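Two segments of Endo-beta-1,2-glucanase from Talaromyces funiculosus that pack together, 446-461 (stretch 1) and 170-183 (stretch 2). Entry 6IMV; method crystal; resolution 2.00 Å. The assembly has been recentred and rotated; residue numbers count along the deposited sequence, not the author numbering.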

# COMPACT_ATOMS: atom_id res chain seq x y z
N GLY A 446 -4.78 -7.06 6.45
CA GLY A 446 -3.33 -6.85 6.45
C GLY A 446 -2.59 -8.15 6.67
O GLY A 446 -3.21 -9.23 6.68
N VAL A 447 -1.26 -8.06 6.84
CA VAL A 447 -0.42 -9.24 7.13
C VAL A 447 0.20 -9.12 8.53
O VAL A 447 1.09 -9.91 8.88
CB VAL A 447 0.66 -9.46 6.06
CG1 VAL A 447 0.06 -9.78 4.70
CG2 VAL A 447 1.64 -8.29 5.97
N SER A 448 -0.31 -8.19 9.36
CA SER A 448 0.29 -7.92 10.67
C SER A 448 0.21 -9.15 11.60
O SER A 448 1.10 -9.34 12.45
CB SER A 448 -0.30 -6.70 11.31
OG SER A 448 -1.67 -6.85 11.58
N GLY A 449 -0.84 -9.97 11.44
CA GLY A 449 -0.98 -11.24 12.17
C GLY A 449 0.16 -12.21 11.85
O GLY A 449 0.79 -12.76 12.75
N LEU A 450 0.41 -12.45 10.56
CA LEU A 450 1.52 -13.29 10.12
C LEU A 450 2.86 -12.72 10.62
O LEU A 450 3.72 -13.47 11.09
CB LEU A 450 1.49 -13.39 8.60
CG LEU A 450 0.44 -14.34 8.04
CD1 LEU A 450 0.19 -14.07 6.56
CD2 LEU A 450 0.85 -15.79 8.26
N VAL A 451 3.03 -11.40 10.51
CA VAL A 451 4.28 -10.76 10.87
C VAL A 451 4.48 -10.90 12.38
O VAL A 451 5.58 -11.22 12.84
CB VAL A 451 4.30 -9.30 10.39
CG1 VAL A 451 5.42 -8.49 11.03
CG2 VAL A 451 4.39 -9.24 8.87
N SER A 452 3.41 -10.67 13.15
CA SER A 452 3.43 -10.78 14.61
C SER A 452 3.88 -12.20 15.04
O SER A 452 4.65 -12.37 15.99
CB SER A 452 2.05 -10.41 15.14
OG SER A 452 1.95 -10.71 16.51
N GLN A 453 3.38 -13.22 14.34
CA GLN A 453 3.73 -14.61 14.67
C GLN A 453 5.25 -14.82 14.57
O GLN A 453 5.88 -15.36 15.47
CB GLN A 453 2.97 -15.55 13.74
CG GLN A 453 3.19 -17.03 14.05
CD GLN A 453 2.65 -17.88 12.93
OE1 GLN A 453 1.89 -17.41 12.09
NE2 GLN A 453 3.05 -19.14 12.93
N LYS A 454 5.82 -14.36 13.46
CA LYS A 454 7.24 -14.55 13.15
C LYS A 454 8.08 -13.67 14.08
O LYS A 454 9.13 -14.09 14.56
CB LYS A 454 7.46 -14.29 11.66
CG LYS A 454 8.84 -14.66 11.11
CD LYS A 454 8.88 -14.60 9.59
CE LYS A 454 10.29 -14.63 9.03
NZ LYS A 454 11.00 -15.88 9.38
N MET A 455 7.61 -12.44 14.35
CA MET A 455 8.30 -11.53 15.27
C MET A 455 8.40 -12.18 16.67
O MET A 455 9.44 -12.10 17.33
CB MET A 455 7.58 -10.19 15.38
CG MET A 455 7.72 -9.32 14.14
SD MET A 455 6.92 -7.71 14.37
CE MET A 455 8.23 -6.81 15.18
N LYS A 456 7.31 -12.81 17.11
CA LYS A 456 7.27 -13.49 18.41
C LYS A 456 8.27 -14.66 18.41
O LYS A 456 9.04 -14.82 19.35
CB LYS A 456 5.86 -13.95 18.75
CG LYS A 456 4.94 -12.83 19.23
CD LYS A 456 3.48 -13.22 19.30
CE LYS A 456 2.62 -12.09 19.80
NZ LYS A 456 1.18 -12.42 19.72
N ALA A 457 8.27 -15.44 17.33
CA ALA A 457 9.18 -16.58 17.19
C ALA A 457 10.64 -16.11 17.18
O ALA A 457 11.51 -16.83 17.64
CB ALA A 457 8.82 -17.38 15.97
N GLU A 458 10.91 -14.89 16.68
CA GLU A 458 12.29 -14.37 16.57
C GLU A 458 12.59 -13.41 17.73
O GLU A 458 13.61 -12.75 17.73
CB GLU A 458 12.51 -13.73 15.20
CG GLU A 458 12.50 -14.78 14.10
CD GLU A 458 12.48 -14.30 12.65
OE1 GLU A 458 12.62 -13.07 12.41
OE2 GLU A 458 12.32 -15.17 11.77
N ASN A 459 11.66 -13.33 18.69
CA ASN A 459 11.81 -12.58 19.92
C ASN A 459 12.13 -11.11 19.64
O ASN A 459 12.96 -10.51 20.33
CB ASN A 459 12.87 -13.22 20.83
CG ASN A 459 12.75 -12.76 22.28
OD1 ASN A 459 11.66 -12.41 22.75
ND2 ASN A 459 13.86 -12.76 22.99
N ILE A 460 11.45 -10.51 18.66
CA ILE A 460 11.54 -9.06 18.46
C ILE A 460 10.17 -8.38 18.70
O ILE A 460 10.08 -7.15 18.70
CB ILE A 460 12.13 -8.73 17.08
CG1 ILE A 460 11.32 -9.33 15.92
CG2 ILE A 460 13.60 -9.12 17.01
CD1 ILE A 460 11.74 -8.84 14.56
N TYR A 461 9.11 -9.17 18.91
CA TYR A 461 7.76 -8.63 19.14
C TYR A 461 7.73 -7.72 20.37
O TYR A 461 7.17 -6.61 20.33
CB TYR A 461 6.74 -9.76 19.26
CG TYR A 461 5.35 -9.27 19.56
CD1 TYR A 461 4.50 -8.86 18.54
CD2 TYR A 461 4.88 -9.17 20.87
CE1 TYR A 461 3.23 -8.38 18.81
CE2 TYR A 461 3.61 -8.70 21.15
CZ TYR A 461 2.78 -8.30 20.12
OH TYR A 461 1.54 -7.82 20.38
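Stretch 2 170-183: LWAVYAFIQAAENT

How does stretch 2 lie on stretch 1? Both are largely helical: residues 448-457 form the helix of stretch 1, with Val447 at its N-cap position, and stretch 2 continues a helix that begins earlier in the chain. The two axes approach to 8.2 Å, and their N-to-C directions differ by 79°, so stretch 2 runs nearly at right angles across its partner. Such a steep crossing concentrates the tightest backbone approach at one point, where the CA atoms of Val451 and Ala175 are 5.0 Å apart. The small methyl of Ala175 lies at this point, directed toward stretch 1.

What meets stretch 2 at the start of stretch 1? Gly446 makes no contact, but Val447 points toward the other helix and places its CB 3.6 Å from CB of Ala175. Ser448 points away and Gly449 is out of reach, so the next contact falls to Leu450, on the same side of the helix as Val447. Its side chain fits as a knob into a hole formed by Ala175, Gln178, Ala179 and Asn182. Within that pocket, Leu450 CB is 4.0 Å from Ala175 CB and Leu450 CD1 is 3.9 Å from Ala179 CB. Val451 follows, leaving CA-to-CB sideways yet reaching stretch 2 with both methyls: CG2 is 3.8 Å from Ala175 CB, while CG1 lies 3.8 Å from Trp171 CE3 and 4.0 Å from Tyr174 CD2.

Where do polar groups join the packing? Gln453 and Asn182 pair through their amides: Gln453 NE2 donates to Asn182 OD1 at 2.9 Å, and Asn182 ND2 donates to Gln453 OE1, also at 2.9 Å. Asn182 OD1 additionally accepts a 2.8 Å hydrogen bond from Gln178 NE2, one turn earlier in its own helix. Lys454 then stretches across the face of Tyr174, its CD 3.6 Å from the ring centroid and almost on the ring normal, a CH-pi contact. The aliphatic part of the lysine thus covers the ring, while its NZ forms a salt bridge with Glu458 OE2 at 2.8 Å. A water links the helices further, accepting from Lys454 NZ and donating to Gln178 OE1 and Glu181 OE1, each at 2.8 Å.

How does the contact finish beyond Lys454? Met455 packs beside both aromatic residues, with its CG 3.9 Å from Tyr174 CE2 and 4.3 Å from Trp171 CZ3. Glu458, the first residue to leave helical geometry, accepts a 2.8 Å hydrogen bond at OE1 from Tyr174 OH; because its OE2 holds Lys454, one carboxylate braces both the hydroxyl and the lysine lying over the tyrosine ring. Asn459 is out of reach. Ile460 closes the contact, its CD1 3.8 Å from Tyr174 OH and, at the edge of the indole, 4.4 Å from Trp171 CH2. Altogether, the two stretches bury 741 Å² between them, counting both sides.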

# COMPACT_ATOMS: atom_id res chain seq x y z
N LEU A 170 9.89 -5.73 2.31
CA LEU A 170 10.61 -6.64 3.19
C LEU A 170 9.66 -7.27 4.23
O LEU A 170 9.72 -8.49 4.45
CB LEU A 170 11.77 -5.89 3.85
CG LEU A 170 12.95 -5.65 2.91
CD1 LEU A 170 13.89 -4.60 3.47
CD2 LEU A 170 13.68 -6.95 2.64
N TRP A 171 8.77 -6.47 4.82
CA TRP A 171 7.83 -7.01 5.82
C TRP A 171 6.75 -7.85 5.11
O TRP A 171 6.21 -8.78 5.71
CB TRP A 171 7.24 -5.91 6.70
CG TRP A 171 8.26 -5.34 7.65
CD1 TRP A 171 8.87 -4.13 7.55
CD2 TRP A 171 8.81 -5.98 8.82
NE1 TRP A 171 9.76 -3.96 8.57
CE2 TRP A 171 9.75 -5.08 9.37
CE3 TRP A 171 8.61 -7.21 9.45
CZ2 TRP A 171 10.47 -5.37 10.52
CZ3 TRP A 171 9.34 -7.51 10.58
CH2 TRP A 171 10.25 -6.59 11.11
N ALA A 172 6.46 -7.56 3.84
CA ALA A 172 5.52 -8.38 3.07
C ALA A 172 6.11 -9.78 2.85
O ALA A 172 5.44 -10.79 3.02
CB ALA A 172 5.14 -7.71 1.78
N VAL A 173 7.40 -9.82 2.49
CA VAL A 173 8.12 -11.08 2.27
C VAL A 173 8.23 -11.85 3.60
O VAL A 173 8.09 -13.06 3.62
CB VAL A 173 9.50 -10.84 1.62
CG1 VAL A 173 10.39 -12.07 1.68
CG2 VAL A 173 9.34 -10.37 0.18
N TYR A 174 8.48 -11.12 4.69
CA TYR A 174 8.53 -11.67 6.05
C TYR A 174 7.22 -12.41 6.35
O TYR A 174 7.24 -13.58 6.78
CB TYR A 174 8.81 -10.51 7.02
CG TYR A 174 9.18 -10.85 8.44
CD1 TYR A 174 10.51 -10.97 8.81
CD2 TYR A 174 8.22 -10.93 9.43
CE1 TYR A 174 10.88 -11.21 10.13
CE2 TYR A 174 8.57 -11.17 10.76
CZ TYR A 174 9.90 -11.31 11.11
OH TYR A 174 10.24 -11.54 12.41
N ALA A 175 6.08 -11.76 6.05
CA ALA A 175 4.74 -12.37 6.19
C ALA A 175 4.59 -13.62 5.31
O ALA A 175 4.10 -14.66 5.78
CB ALA A 175 3.67 -11.37 5.85
N PHE A 176 4.98 -13.49 4.04
CA PHE A 176 4.80 -14.56 3.07
C PHE A 176 5.54 -15.82 3.53
O PHE A 176 5.02 -16.93 3.42
CB PHE A 176 5.29 -14.16 1.68
CG PHE A 176 5.24 -15.30 0.70
CD1 PHE A 176 4.06 -15.60 0.03
CD2 PHE A 176 6.35 -16.10 0.47
CE1 PHE A 176 4.00 -16.67 -0.85
CE2 PHE A 176 6.29 -17.16 -0.41
CZ PHE A 176 5.12 -17.44 -1.08
N ILE A 177 6.77 -15.62 4.02
CA ILE A 177 7.61 -16.71 4.51
C ILE A 177 6.87 -17.45 5.62
O ILE A 177 6.80 -18.68 5.59
CB ILE A 177 8.98 -16.19 4.97
CG1 ILE A 177 9.86 -15.83 3.78
CG2 ILE A 177 9.67 -17.18 5.91
CD1 ILE A 177 10.98 -14.87 4.13
N GLN A 178 6.32 -16.69 6.58
CA GLN A 178 5.59 -17.26 7.69
C GLN A 178 4.36 -18.03 7.16
O GLN A 178 4.10 -19.15 7.61
CB GLN A 178 5.17 -16.19 8.69
CG GLN A 178 4.55 -16.77 9.96
CD GLN A 178 5.52 -17.68 10.68
OE1 GLN A 178 6.63 -17.30 11.03
NE2 GLN A 178 5.10 -18.92 10.89
N ALA A 179 3.61 -17.42 6.23
CA ALA A 179 2.40 -18.04 5.69
C ALA A 179 2.74 -19.38 5.03
O ALA A 179 2.06 -20.37 5.24
CB ALA A 179 1.74 -17.11 4.70
N ALA A 180 3.81 -19.39 4.22
CA ALA A 180 4.23 -20.58 3.48
C ALA A 180 4.64 -21.70 4.45
O ALA A 180 4.25 -22.85 4.26
CB ALA A 180 5.36 -20.23 2.55
N GLU A 181 5.39 -21.34 5.50
CA GLU A 181 5.86 -22.31 6.49
C GLU A 181 4.69 -22.84 7.33
O GLU A 181 4.67 -24.02 7.65
CB GLU A 181 7.01 -21.72 7.31
CG GLU A 181 8.28 -21.58 6.49
CD GLU A 181 9.42 -20.79 7.11
OE1 GLU A 181 9.26 -20.32 8.25
OE2 GLU A 181 10.46 -20.64 6.44
N ASN A 182 3.67 -22.00 7.57
CA ASN A 182 2.49 -22.39 8.32
C ASN A 182 1.69 -23.51 7.63
O ASN A 182 0.89 -24.15 8.29
CB ASN A 182 1.54 -21.21 8.58
CG ASN A 182 1.99 -20.33 9.73
OD1 ASN A 182 2.93 -20.67 10.44
ND2 ASN A 182 1.33 -19.20 9.90
N THR A 183 1.89 -23.72 6.32
CA THR A 183 1.13 -24.74 5.57
C THR A 183 1.64 -26.16 5.84
O THR A 183 0.94 -27.12 5.55
CB THR A 183 1.19 -24.54 4.05
OG1 THR A 183 2.55 -24.69 3.63
CG2 THR A 183 0.65 -23.21 3.58
O HOH W 1 8.94 -17.83 9.55